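Local coordinates for CalU16 (Micromonospora echinospora, PDB 4FPW), which serves as a self-sacrifice resistance protein against an enediyne antibiotic, probably being consumed itself to protect the producing bacterium, at residues E35-C40 against R80-S85; E89-S94 against L121-V126; E97-E102 against L108-H113; A131-G136 against Q167-A172. All coordinates share one frame; numbering follows the deposited sequence.

Contact 3 is the buried one: strands 97-102 and 108-113 pair in the middle of the antiparallel sheet, combining backbone bonds, a leucine layer and an arginine-glutamate network. Contacts 1, 2 and 4 lie at the surface and are small. Contact 1 sets the tryptophan of helix 33-41 against strand 81-86, the sheet neighbour of contact 3, with Leu82 and Leu98 joined through their backbones. Contacts 2 and 4 share helix 118-138 and are each carried by one ion pair, a lysine-glutamate pair to a loop in contact 2 and an arginine-aspartate pair to helix 161-177 in contact 4. Leu109 and His113 of contact 3 touch that same helix through Leu135 and Val124.

Contact 1: residues E35-C40 against R80-S85; sequences EVWSAC and RRLTIS
Trp37 makes the apolar part of this contact with Leu82: the far corner of its indole, CH2, lies 4.0 Å from Leu82 CB, with Leu82 CG beside it. The indole reaches the strand because Trp37 CG stands trans to the backbone N (chi1 -179°), which carries the six-membered ring away from helix 33-41. Cys76 of the neighbouring strand and Pro78 and Pro79 of the preceding turn add to the wall around the ring.

The remaining approaches are of the ring to the backbone. Arg80 N sits over one face, displaced toward the rim and 4.0 Å from Trp37 CE3. Arg81 O comes in obliquely, 3.2 Å from Trp37 CH2, a close carbon-oxygen approach. Both arginine side chains leave in the other direction from their CA atoms, so the ring meets main chain and not charge. The guanidinium of Arg81 is instead held by a salt bridge from its NH2 to Glu97 OE1 on the adjacent strand.

Where the ring lands, Arg80 and Arg81 form a classic beta bulge against strand 70-77, at the start of strand 81-86. Together with Val36 on Leu100 and Cys40 on Leu98, the tryptophan lays helix 33-41 against the curved antiparallel sheet of the Bet v 1-like, or helix-grip, fold.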
loop_
_atom_site.group_PDB
_atom_site.type_symbol
_atom_site.label_atom_id
_atom_site.label_comp_id
_atom_site.label_asym_id
_atom_site.label_seq_id
_atom_site.Cartn_x
_atom_site.Cartn_y
_atom_site.Cartn_z
ATOM N N GLU A 35 -13.644 0.134 10.709
ATOM C CA GLU A 35 -14.170 0.713 9.480
ATOM C C GLU A 35 -13.061 0.826 8.452
ATOM O O GLU A 35 -13.279 0.540 7.287
ATOM C CB GLU A 35 -14.775 2.097 9.748
ATOM C CG GLU A 35 -15.989 2.072 10.674
ATOM C CD GLU A 35 -16.577 3.451 10.954
ATOM O OE1 GLU A 35 -16.526 4.332 10.067
ATOM O OE2 GLU A 35 -17.100 3.658 12.072
ATOM N N VAL A 36 -11.876 1.228 8.895
ATOM C CA VAL A 36 -10.745 1.381 7.999
ATOM C C VAL A 36 -10.285 -0.006 7.545
ATOM O O VAL A 36 -9.995 -0.202 6.374
ATOM C CB VAL A 36 -9.588 2.149 8.668
ATOM C CG1 VAL A 36 -8.408 2.274 7.726
ATOM C CG2 VAL A 36 -10.039 3.536 9.115
ATOM N N TRP A 37 -10.224 -0.965 8.471
ATOM C CA TRP A 37 -9.947 -2.370 8.115
ATOM C C TRP A 37 -10.908 -2.922 7.057
ATOM O O TRP A 37 -10.486 -3.390 6.002
ATOM C CB TRP A 37 -10.003 -3.269 9.347
ATOM C CG TRP A 37 -9.710 -4.697 9.043
ATOM C CD1 TRP A 37 -10.598 -5.736 9.045
ATOM C CD2 TRP A 37 -8.442 -5.245 8.670
ATOM N NE1 TRP A 37 -9.957 -6.898 8.689
ATOM C CE2 TRP A 37 -8.631 -6.626 8.462
ATOM C CE3 TRP A 37 -7.161 -4.703 8.490
ATOM C CZ2 TRP A 37 -7.587 -7.472 8.095
ATOM C CZ3 TRP A 37 -6.125 -5.547 8.122
ATOM C CH2 TRP A 37 -6.345 -6.916 7.934
ATOM N N SER A 38 -12.197 -2.888 7.347
ATOM C CA SER A 38 -13.202 -3.189 6.331
ATOM C C SER A 38 -12.978 -2.488 4.972
ATOM O O SER A 38 -13.145 -3.104 3.916
ATOM C CB SER A 38 -14.580 -2.824 6.850
ATOM O OG SER A 38 -15.229 -3.981 7.329
ATOM N N ALA A 39 -12.612 -1.209 5.005
ATOM C CA ALA A 39 -12.475 -0.401 3.784
ATOM C C ALA A 39 -11.267 -0.799 2.980
ATOM O O ALA A 39 -11.196 -0.517 1.787
ATOM C CB ALA A 39 -12.361 1.065 4.136
ATOM N N CYS A 40 -10.312 -1.424 3.661
ATOM C CA CYS A 40 -9.041 -1.835 3.100
ATOM C C CYS A 40 -8.978 -3.344 2.849
ATOM O O CYS A 40 -7.967 -3.847 2.365
ATOM C CB CYS A 40 -7.912 -1.452 4.055
ATOM S SG CYS A 40 -7.097 0.104 3.672
ATOM N N ARG A 80 -5.808 -5.292 12.250
ATOM C CA ARG A 80 -4.554 -4.533 12.366
ATOM C C ARG A 80 -3.627 -4.706 11.178
ATOM O O ARG A 80 -3.244 -3.738 10.520
ATOM C CB ARG A 80 -3.773 -4.962 13.609
ATOM C CG ARG A 80 -4.360 -4.520 14.938
ATOM C CD ARG A 80 -3.502 -5.013 16.101
ATOM N NE ARG A 80 -2.310 -4.180 16.319
ATOM C CZ ARG A 80 -2.241 -3.114 17.128
ATOM N NH1 ARG A 80 -3.300 -2.705 17.821
ATOM N NH2 ARG A 80 -1.095 -2.441 17.247
ATOM N N ARG A 81 -3.238 -5.943 10.909
ATOM C CA ARG A 81 -2.121 -6.171 10.008
ATOM C C ARG A 81 -2.502 -7.007 8.797
ATOM O O ARG A 81 -3.424 -7.824 8.838
ATOM C CB ARG A 81 -0.971 -6.815 10.783
ATOM C CG ARG A 81 0.078 -7.476 9.909
ATOM C CD ARG A 81 1.256 -7.974 10.724
ATOM N NE ARG A 81 2.421 -8.171 9.876
ATOM C CZ ARG A 81 3.527 -8.811 10.242
ATOM N NH1 ARG A 81 3.645 -9.326 11.464
ATOM N NH2 ARG A 81 4.527 -8.932 9.376
ATOM N N LEU A 82 -1.767 -6.787 7.719
ATOM C CA LEU A 82 -2.062 -7.401 6.445
ATOM C C LEU A 82 -0.743 -7.403 5.714
ATOM O O LEU A 82 -0.146 -6.331 5.547
ATOM C CB LEU A 82 -3.095 -6.543 5.686
ATOM C CG LEU A 82 -4.063 -7.112 4.627
ATOM C CD1 LEU A 82 -3.751 -6.601 3.228
ATOM C CD2 LEU A 82 -4.132 -8.636 4.648
ATOM N N THR A 83 -0.251 -8.598 5.364
ATOM C CA THR A 83 0.909 -8.732 4.494
ATOM C C THR A 83 0.557 -9.625 3.297
ATOM O O THR A 83 -0.124 -10.643 3.425
ATOM C CB THR A 83 2.127 -9.316 5.225
ATOM O OG1 THR A 83 2.278 -8.675 6.495
ATOM C CG2 THR A 83 3.411 -9.124 4.389
ATOM N N ILE A 84 1.036 -9.217 2.134
ATOM C CA ILE A 84 0.792 -9.920 0.908
ATOM C C ILE A 84 2.022 -9.816 0.018
ATOM O O ILE A 84 2.791 -8.845 0.132
ATOM C CB ILE A 84 -0.403 -9.326 0.147
ATOM C CG1 ILE A 84 -0.205 -7.827 -0.136
ATOM C CG2 ILE A 84 -1.677 -9.556 0.917
ATOM C CD1 ILE A 84 -0.879 -7.382 -1.411
ATOM N N SER A 85 2.203 -10.810 -0.853
ATOM C CA SER A 85 3.269 -10.768 -1.862
ATOM C C SER A 85 2.742 -9.957 -3.012
ATOM O O SER A 85 1.559 -9.677 -3.081
ATOM C CB SER A 85 3.666 -12.177 -2.365
ATOM O OG SER A 85 2.658 -12.753 -3.197
#

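Contact 2: residues E89-S94 against L121-V126; sequences EGKPDS and LVEVGV
The carboxylate of Glu123 is the flat group of this contact, and Lys91 addresses one of its two oxygens. Lys91 NZ meets Glu123 OE1 at 2.7 Å on the syn lone pair, the one on the side of OE2, in a hydrogen bond that is also a salt bridge. The grip is one-sided, since the same NZ stays 4.1 Å from Glu123 OE2. Behind the ammonium, Lys91 CE is the next nearest atom, 3.6 Å from Glu123 OE1.

Both side chains have to reach far, as the CA atoms of Lys91 and Glu123 are 11.5 Å apart. Lys91 turns at its second torsion (chi2 -68°) and then runs straight to NZ, while Glu123 is stretched out beyond CG (chi2 173°). In the Bet v 1-like fold a long helix packs across a curved antiparallel sheet; here that helix is 118-138, and the pair ties its first turns to the loop between strands 81-86 and 94-103. The buried area is small, 63 Å² in all.

The Lys91 side chain also rests on Met120, and next to it in the chain Pro92 packs on Thr116 and Ser117, just ahead of the helix. On the helix, Val124 touches His113 and Leu121 touches Thr115, both of strand 106-115, whereas Glu123 itself is exposed and its side chain meets that of Lys91 at a slant.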
loop_
_atom_site.group_PDB
_atom_site.type_symbol
_atom_site.label_atom_id
_atom_site.label_comp_id
_atom_site.label_asym_id
_atom_site.label_seq_id
_atom_site.Cartn_x
_atom_site.Cartn_y
_atom_site.Cartn_z
ATOM N N GLU A 89 4.655 -8.329 -13.971
ATOM C CA GLU A 89 5.333 -8.915 -15.137
ATOM C C GLU A 89 6.855 -8.673 -15.301
ATOM O O GLU A 89 7.662 -9.629 -15.293
ATOM C CB GLU A 89 4.591 -8.477 -16.408
ATOM C CG GLU A 89 5.253 -8.845 -17.728
ATOM C CD GLU A 89 5.353 -10.339 -17.942
ATOM O OE1 GLU A 89 4.777 -10.824 -18.944
ATOM O OE2 GLU A 89 6.003 -11.021 -17.116
ATOM N N GLY A 90 7.249 -7.418 -15.491
ATOM C CA GLY A 90 8.662 -7.119 -15.733
ATOM C C GLY A 90 9.463 -6.921 -14.455
ATOM O O GLY A 90 10.622 -6.516 -14.516
ATOM N N LYS A 91 8.855 -7.244 -13.307
ATOM C CA LYS A 91 9.324 -6.789 -12.010
ATOM C C LYS A 91 9.795 -7.920 -11.104
ATOM O O LYS A 91 9.302 -9.032 -11.219
ATOM C CB LYS A 91 8.190 -6.046 -11.295
ATOM C CG LYS A 91 7.727 -4.770 -11.983
ATOM C CD LYS A 91 8.810 -3.703 -11.923
ATOM C CE LYS A 91 8.317 -2.332 -12.368
ATOM N NZ LYS A 91 9.362 -1.282 -12.123
ATOM N N PRO A 92 10.738 -7.618 -10.180
ATOM C CA PRO A 92 11.067 -8.552 -9.113
ATOM C C PRO A 92 9.902 -8.607 -8.171
ATOM O O PRO A 92 9.046 -7.745 -8.241
ATOM C CB PRO A 92 12.280 -7.926 -8.431
ATOM C CG PRO A 92 12.189 -6.475 -8.739
ATOM C CD PRO A 92 11.533 -6.378 -10.085
ATOM N N ASP A 93 9.855 -9.634 -7.334
ATOM C CA ASP A 93 8.725 -9.835 -6.450
ATOM C C ASP A 93 8.910 -8.890 -5.284
ATOM O O ASP A 93 10.032 -8.559 -4.900
ATOM C CB ASP A 93 8.590 -11.306 -6.002
ATOM C CG ASP A 93 7.921 -12.199 -7.070
ATOM O OD1 ASP A 93 7.919 -11.817 -8.262
ATOM O OD2 ASP A 93 7.382 -13.279 -6.715
ATOM N N SER A 94 7.788 -8.437 -4.753
ATOM C CA SER A 94 7.743 -7.402 -3.731
ATOM C C SER A 94 6.899 -7.893 -2.583
ATOM O O SER A 94 6.357 -8.995 -2.626
ATOM C CB SER A 94 7.096 -6.142 -4.297
ATOM O OG SER A 94 7.856 -5.548 -5.335
ATOM N N LEU A 121 11.010 1.547 -6.107
ATOM C CA LEU A 121 10.666 2.187 -4.821
ATOM C C LEU A 121 9.735 3.356 -5.093
ATOM O O LEU A 121 8.580 3.360 -4.669
ATOM C CB LEU A 121 11.895 2.699 -4.062
ATOM C CG LEU A 121 12.586 1.804 -3.039
ATOM C CD1 LEU A 121 13.585 2.642 -2.267
ATOM C CD2 LEU A 121 11.623 1.156 -2.080
ATOM N N VAL A 122 10.260 4.329 -5.834
ATOM C CA VAL A 122 9.516 5.511 -6.214
ATOM C C VAL A 122 8.139 5.079 -6.715
ATOM O O VAL A 122 7.128 5.347 -6.045
ATOM C CB VAL A 122 10.254 6.306 -7.307
ATOM C CG1 VAL A 122 9.500 7.584 -7.647
ATOM C CG2 VAL A 122 11.676 6.634 -6.865
ATOM N N GLU A 123 8.128 4.353 -7.844
ATOM C CA GLU A 123 6.906 3.955 -8.571
ATOM C C GLU A 123 5.761 3.459 -7.709
ATOM O O GLU A 123 4.585 3.629 -8.043
ATOM C CB GLU A 123 7.239 2.868 -9.585
ATOM C CG GLU A 123 8.005 3.408 -10.776
ATOM C CD GLU A 123 8.507 2.338 -11.714
ATOM O OE1 GLU A 123 8.367 1.128 -11.404
ATOM O OE2 GLU A 123 9.045 2.723 -12.774
ATOM N N VAL A 124 6.116 2.849 -6.597
ATOM C CA VAL A 124 5.162 2.204 -5.732
ATOM C C VAL A 124 4.685 3.173 -4.631
ATOM O O VAL A 124 3.479 3.301 -4.384
ATOM C CB VAL A 124 5.818 0.908 -5.231
ATOM C CG1 VAL A 124 5.463 0.590 -3.809
ATOM C CG2 VAL A 124 5.452 -0.244 -6.159
ATOM N N GLY A 125 5.625 3.879 -4.003
ATOM C CA GLY A 125 5.293 4.961 -3.085
ATOM C C GLY A 125 4.284 5.905 -3.692
ATOM O O GLY A 125 3.246 6.181 -3.093
ATOM N N VAL A 126 4.576 6.381 -4.896
ATOM C CA VAL A 126 3.668 7.266 -5.603
ATOM C C VAL A 126 2.350 6.555 -5.915
ATOM O O VAL A 126 1.290 7.109 -5.703
ATOM C CB VAL A 126 4.298 7.804 -6.908
ATOM C CG1 VAL A 126 3.298 8.648 -7.679
ATOM C CG2 VAL A 126 5.554 8.620 -6.613
#

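Contact 3: residues E97-E102 against L108-H113; sequences ELRLSE and LLELEH
The two strands of a beta hairpin, 94-103 and 106-115, run antiparallel here, in the interior of the sheet. Glu97 and Glu112 form one hydrogen-bonded pair, with Glu112 N giving a nearly straight bond (169°) to Glu97 O at 2.9 Å. Arg99 and Glu110 form another, Arg99 N reaching Glu110 O at 2.9 Å. Leu98 and Leu111 between them are a non-hydrogen-bonded pair, their CA atoms 4.6 Å apart.

The face bearing Glu97, Arg99, Glu110 and Glu112 holds a salt-bridge network around one guanidinium. Arg99 bends at its third torsion (chi3 -143°) and spreads its nitrogens among three carboxylates: NE to Glu97 OE2 at 2.6 Å, NH1 to Glu110 OE2 at 3.0 Å, and NH2 to Glu112 OE1, a bond modelled so short that its exact length is doubtful. The last two oxygens lie at the guanidinium edge. The Glu112 carboxylate is turned steeply, 73°, from the guanidinium plane. Arg99 thus probably offsets the like charges of Glu97 and Glu112; Arg13 and Arg81 also bind Glu97 OE1.

On the other face Leu98 and Leu109 cross at about a right angle, CD1 of Leu98 lying 3.6 Å from CD1 of Leu109, and Leu100 CD2 packs on Leu109 CB at 3.9 Å. With Leu109 and Leu111 touching helix 118-138, this two-faced hairpin is the sheet centre of a helix-grip fold.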
loop_
_atom_site.group_PDB
_atom_site.type_symbol
_atom_site.label_atom_id
_atom_site.label_comp_id
_atom_site.label_asym_id
_atom_site.label_seq_id
_atom_site.Cartn_x
_atom_site.Cartn_y
_atom_site.Cartn_z
ATOM N N GLU A 97 2.662 -4.294 3.140
ATOM C CA GLU A 97 2.103 -4.502 4.466
ATOM C C GLU A 97 1.281 -3.330 4.912
ATOM O O GLU A 97 1.653 -2.171 4.711
ATOM C CB GLU A 97 3.195 -4.768 5.500
ATOM C CG GLU A 97 2.657 -5.300 6.815
ATOM C CD GLU A 97 3.747 -5.563 7.823
ATOM O OE1 GLU A 97 4.435 -6.600 7.720
ATOM O OE2 GLU A 97 3.928 -4.724 8.723
ATOM N N LEU A 98 0.155 -3.641 5.526
ATOM C CA LEU A 98 -0.681 -2.628 6.084
ATOM C C LEU A 98 -0.785 -2.874 7.568
ATOM O O LEU A 98 -1.127 -3.980 7.973
ATOM C CB LEU A 98 -2.062 -2.686 5.461
ATOM C CG LEU A 98 -2.983 -1.568 5.955
ATOM C CD1 LEU A 98 -2.823 -0.342 5.073
ATOM C CD2 LEU A 98 -4.424 -2.045 5.975
ATOM N N ARG A 99 -0.482 -1.840 8.359
ATOM C CA ARG A 99 -0.740 -1.816 9.796
ATOM C C ARG A 99 -1.672 -0.654 10.119
ATOM O O ARG A 99 -1.403 0.490 9.744
ATOM C CB ARG A 99 0.549 -1.630 10.592
ATOM C CG ARG A 99 1.669 -2.561 10.185
ATOM C CD ARG A 99 3.007 -2.124 10.764
ATOM N NE ARG A 99 4.062 -2.378 9.789
ATOM C CZ ARG A 99 4.644 -1.468 9.008
ATOM N NH1 ARG A 99 4.332 -0.182 9.096
ATOM N NH2 ARG A 99 5.584 -1.858 8.148
ATOM N N LEU A 100 -2.765 -0.965 10.809
ATOM C CA LEU A 100 -3.672 0.024 11.350
ATOM C C LEU A 100 -3.526 0.020 12.865
ATOM O O LEU A 100 -3.625 -1.042 13.495
ATOM C CB LEU A 100 -5.114 -0.316 10.985
ATOM C CG LEU A 100 -5.427 -0.555 9.513
ATOM C CD1 LEU A 100 -6.905 -0.843 9.317
ATOM C CD2 LEU A 100 -4.998 0.629 8.661
ATOM N N SER A 101 -3.290 1.195 13.448
ATOM C CA SER A 101 -3.235 1.344 14.902
ATOM C C SER A 101 -4.240 2.385 15.352
ATOM O O SER A 101 -4.505 3.355 14.635
ATOM C CB SER A 101 -1.828 1.751 15.363
ATOM O OG SER A 101 -1.201 2.632 14.435
ATOM N N GLU A 102 -4.806 2.173 16.535
ATOM C CA GLU A 102 -5.684 3.158 17.129
ATOM C C GLU A 102 -4.857 4.346 17.591
ATOM O O GLU A 102 -3.795 4.191 18.198
ATOM C CB GLU A 102 -6.429 2.597 18.338
ATOM C CG GLU A 102 -7.423 1.489 18.044
ATOM C CD GLU A 102 -8.160 1.064 19.302
ATOM O OE1 GLU A 102 -8.782 1.938 19.950
ATOM O OE2 GLU A 102 -8.105 -0.136 19.661
ATOM N N LEU A 108 -4.149 5.359 12.775
ATOM C CA LEU A 108 -2.909 5.701 12.048
ATOM C C LEU A 108 -2.543 4.605 11.036
ATOM O O LEU A 108 -1.820 3.664 11.348
ATOM C CB LEU A 108 -1.705 5.972 12.986
ATOM C CG LEU A 108 -0.326 6.094 12.254
ATOM C CD1 LEU A 108 -0.355 7.161 11.175
ATOM C CD2 LEU A 108 0.881 6.336 13.152
ATOM N N LEU A 109 -3.026 4.736 9.812
ATOM C CA LEU A 109 -2.702 3.751 8.785
ATOM C C LEU A 109 -1.218 3.780 8.496
ATOM O O LEU A 109 -0.610 4.847 8.532
ATOM C CB LEU A 109 -3.493 4.035 7.511
ATOM C CG LEU A 109 -3.122 3.240 6.258
ATOM C CD1 LEU A 109 -4.365 2.896 5.475
ATOM C CD2 LEU A 109 -2.160 3.994 5.352
ATOM N N GLU A 110 -0.631 2.611 8.227
ATOM C CA GLU A 110 0.737 2.536 7.735
ATOM C C GLU A 110 0.819 1.519 6.614
ATOM O O GLU A 110 0.459 0.352 6.791
ATOM C CB GLU A 110 1.735 2.174 8.850
ATOM C CG GLU A 110 2.008 3.338 9.799
ATOM C CD GLU A 110 3.238 3.174 10.679
ATOM O OE1 GLU A 110 3.164 3.628 11.847
ATOM O OE2 GLU A 110 4.271 2.643 10.203
ATOM N N LEU A 111 1.289 1.969 5.458
ATOM C CA LEU A 111 1.416 1.099 4.321
ATOM C C LEU A 111 2.832 1.092 3.816
ATOM O O LEU A 111 3.333 2.126 3.353
ATOM C CB LEU A 111 0.471 1.490 3.199
ATOM C CG LEU A 111 0.423 0.410 2.108
ATOM C CD1 LEU A 111 -0.994 0.282 1.595
ATOM C CD2 LEU A 111 1.370 0.701 0.955
ATOM N N GLU A 112 3.452 -0.096 3.890
ATOM C CA GLU A 112 4.843 -0.292 3.523
ATOM C C GLU A 112 4.956 -1.328 2.429
ATOM O O GLU A 112 4.523 -2.473 2.591
ATOM C CB GLU A 112 5.674 -0.750 4.728
ATOM C CG GLU A 112 7.134 -1.008 4.371
ATOM C CD GLU A 112 8.031 -1.277 5.559
ATOM O OE1 GLU A 112 7.540 -1.429 6.702
ATOM O OE2 GLU A 112 9.252 -1.320 5.336
ATOM N N HIS A 113 5.556 -0.907 1.329
ATOM C CA HIS A 113 5.837 -1.756 0.195
ATOM C C HIS A 113 7.348 -1.840 0.097
ATOM O O HIS A 113 8.030 -0.821 -0.043
ATOM C CB HIS A 113 5.265 -1.126 -1.066
ATOM C CG HIS A 113 5.211 -2.045 -2.250
ATOM N ND1 HIS A 113 4.197 -1.984 -3.180
ATOM C CD2 HIS A 113 6.037 -3.032 -2.667
ATOM C CE1 HIS A 113 4.405 -2.876 -4.126
ATOM N NE2 HIS A 113 5.511 -3.530 -3.834
#

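Contact 4: residues A131-G136 against Q167-A172; sequences ALDFLG and QERGEA
Asp133 and Arg169 bridge two helices that stand well apart at this level, their CA atoms, the nearest of the two segments, being 12.5 Å from each other. Helix 118-138 is the long helix of the Bet v 1-like fold, packed on the antiparallel sheet, and helix 161-177 is the last helix of the chain. Most of the connection between them is not modelled, and the side chains of Asp133 and Arg169 alone make this contact, a salt bridge burying 88 Å² in all.

Arg169 does most of the reaching. It is fully extended from CG to NE (chi2 and chi3 both close to 180°) and points its guanidinium at Asp133, whose short side chain comes from the opposite direction. The grip is end-on, through hydrogen bonds from NH1 and NH2, with Asp133 CG lying at the guanidinium edge and in its plane. The two flat groups are nevertheless twisted 68° apart, so the fork is not a coplanar one.

The Arg169 side chain also touches Met130 and Val126, about one and two turns before Asp133 on helix 118-138, and Arg8 of strand 7-15. Its NE has a long, weak ion pair with Glu129. On the inner side of helix 118-138, Leu132 packs on Ile25, Gln27 and Tyr29, while Asp133 faces the terminal helix.

The two oxygens are used differently. Arg169 NH2 takes the syn lone pair of Asp133 OD1 at 3.1 Å and adds a weak bond to Asp133 OD2 at 3.3 Å. Arg169 NH1 meets Asp133 OD2 at 3.2 Å from above the carboxylate plane, 43° out of it.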
loop_
_atom_site.group_PDB
_atom_site.type_symbol
_atom_site.label_atom_id
_atom_site.label_comp_id
_atom_site.label_asym_id
_atom_site.label_seq_id
_atom_site.Cartn_x
_atom_site.Cartn_y
_atom_site.Cartn_z
ATOM N N ALA A 131 -3.532 6.062 -4.782
ATOM C CA ALA A 131 -4.601 5.169 -4.364
ATOM C C ALA A 131 -5.171 5.538 -2.999
ATOM O O ALA A 131 -6.388 5.472 -2.791
ATOM C CB ALA A 131 -4.107 3.731 -4.344
ATOM N N LEU A 132 -4.297 5.895 -2.063
ATOM C CA LEU A 132 -4.746 6.300 -0.735
ATOM C C LEU A 132 -5.568 7.602 -0.780
ATOM O O LEU A 132 -6.401 7.817 0.095
ATOM C CB LEU A 132 -3.570 6.389 0.238
ATOM C CG LEU A 132 -3.041 4.996 0.620
ATOM C CD1 LEU A 132 -1.695 5.099 1.306
ATOM C CD2 LEU A 132 -4.022 4.210 1.489
ATOM N N ASP A 133 -5.377 8.434 -1.812
ATOM C CA ASP A 133 -6.292 9.572 -2.046
ATOM C C ASP A 133 -7.724 9.104 -2.121
ATOM O O ASP A 133 -8.600 9.695 -1.490
ATOM C CB ASP A 133 -5.987 10.323 -3.349
ATOM C CG ASP A 133 -4.747 11.166 -3.263
ATOM O OD1 ASP A 133 -4.115 11.227 -2.185
ATOM O OD2 ASP A 133 -4.400 11.788 -4.281
ATOM N N PHE A 134 -7.967 8.049 -2.892
ATOM C CA PHE A 134 -9.331 7.582 -3.096
ATOM C C PHE A 134 -9.870 6.853 -1.861
ATOM O O PHE A 134 -11.065 6.916 -1.579
ATOM C CB PHE A 134 -9.456 6.804 -4.408
ATOM C CG PHE A 134 -9.341 7.701 -5.617
ATOM C CD1 PHE A 134 -10.475 8.186 -6.256
ATOM C CD2 PHE A 134 -8.090 8.132 -6.072
ATOM C CE1 PHE A 134 -10.364 9.049 -7.341
ATOM C CE2 PHE A 134 -7.976 8.987 -7.155
ATOM C CZ PHE A 134 -9.112 9.448 -7.789
ATOM N N LEU A 135 -8.994 6.216 -1.092
ATOM C CA LEU A 135 -9.383 5.762 0.236
ATOM C C LEU A 135 -9.862 6.968 1.054
ATOM O O LEU A 135 -10.981 6.980 1.552
ATOM C CB LEU A 135 -8.224 5.054 0.938
ATOM C CG LEU A 135 -8.442 4.709 2.412
ATOM C CD1 LEU A 135 -9.686 3.856 2.626
ATOM C CD2 LEU A 135 -7.211 4.010 2.960
ATOM N N GLY A 136 -9.015 7.988 1.151
ATOM C CA GLY A 136 -9.361 9.226 1.819
ATOM C C GLY A 136 -10.702 9.742 1.365
ATOM O O GLY A 136 -11.585 9.952 2.195
ATOM N N GLN A 167 4.097 13.751 -10.407
ATOM C CA GLN A 167 5.448 14.242 -10.592
ATOM C C GLN A 167 6.093 14.860 -9.338
ATOM O O GLN A 167 7.273 14.635 -9.084
ATOM C CB GLN A 167 5.413 15.232 -11.738
ATOM C CG GLN A 167 6.628 16.100 -11.922
ATOM C CD GLN A 167 6.443 16.932 -13.160
ATOM O OE1 GLN A 167 5.357 17.479 -13.378
ATOM N NE2 GLN A 167 7.472 16.991 -14.013
ATOM N N GLU A 168 5.335 15.624 -8.558
ATOM C CA GLU A 168 5.845 16.143 -7.274
ATOM C C GLU A 168 6.108 14.997 -6.357
ATOM O O GLU A 168 7.208 14.875 -5.830
ATOM C CB GLU A 168 4.857 17.076 -6.587
ATOM C CG GLU A 168 4.792 18.437 -7.227
ATOM C CD GLU A 168 3.708 19.315 -6.634
ATOM O OE1 GLU A 168 3.105 18.949 -5.599
ATOM O OE2 GLU A 168 3.448 20.379 -7.232
ATOM N N ARG A 169 5.100 14.151 -6.170
ATOM C CA ARG A 169 5.232 12.997 -5.289
ATOM C C ARG A 169 6.440 12.139 -5.684
ATOM O O ARG A 169 7.159 11.654 -4.830
ATOM C CB ARG A 169 3.933 12.176 -5.247
ATOM C CG ARG A 169 2.821 12.841 -4.438
ATOM C CD ARG A 169 1.538 12.009 -4.371
ATOM N NE ARG A 169 0.468 12.651 -3.604
ATOM C CZ ARG A 169 -0.824 12.296 -3.602
ATOM N NH1 ARG A 169 -1.270 11.279 -4.335
ATOM N NH2 ARG A 169 -1.688 12.968 -2.848
ATOM N N GLY A 170 6.689 11.981 -6.972
ATOM C CA GLY A 170 7.882 11.273 -7.423
ATOM C C GLY A 170 9.179 11.937 -6.992
ATOM O O GLY A 170 10.125 11.263 -6.593
ATOM N N GLU A 171 9.235 13.264 -7.078
ATOM C CA GLU A 171 10.411 14.014 -6.602
ATOM C C GLU A 171 10.662 13.799 -5.098
ATOM O O GLU A 171 11.807 13.647 -4.665
ATOM C CB GLU A 171 10.267 15.506 -6.909
ATOM C CG GLU A 171 10.585 15.872 -8.351
ATOM C CD GLU A 171 10.057 17.241 -8.740
ATOM O OE1 GLU A 171 9.776 18.065 -7.836
ATOM O OE2 GLU A 171 9.920 17.494 -9.956
ATOM N N ALA A 172 9.593 13.759 -4.315
ATOM C CA ALA A 172 9.705 13.495 -2.881
ATOM C C ALA A 172 10.297 12.125 -2.561
ATOM O O ALA A 172 11.226 12.021 -1.757
ATOM C CB ALA A 172 8.347 13.640 -2.214
#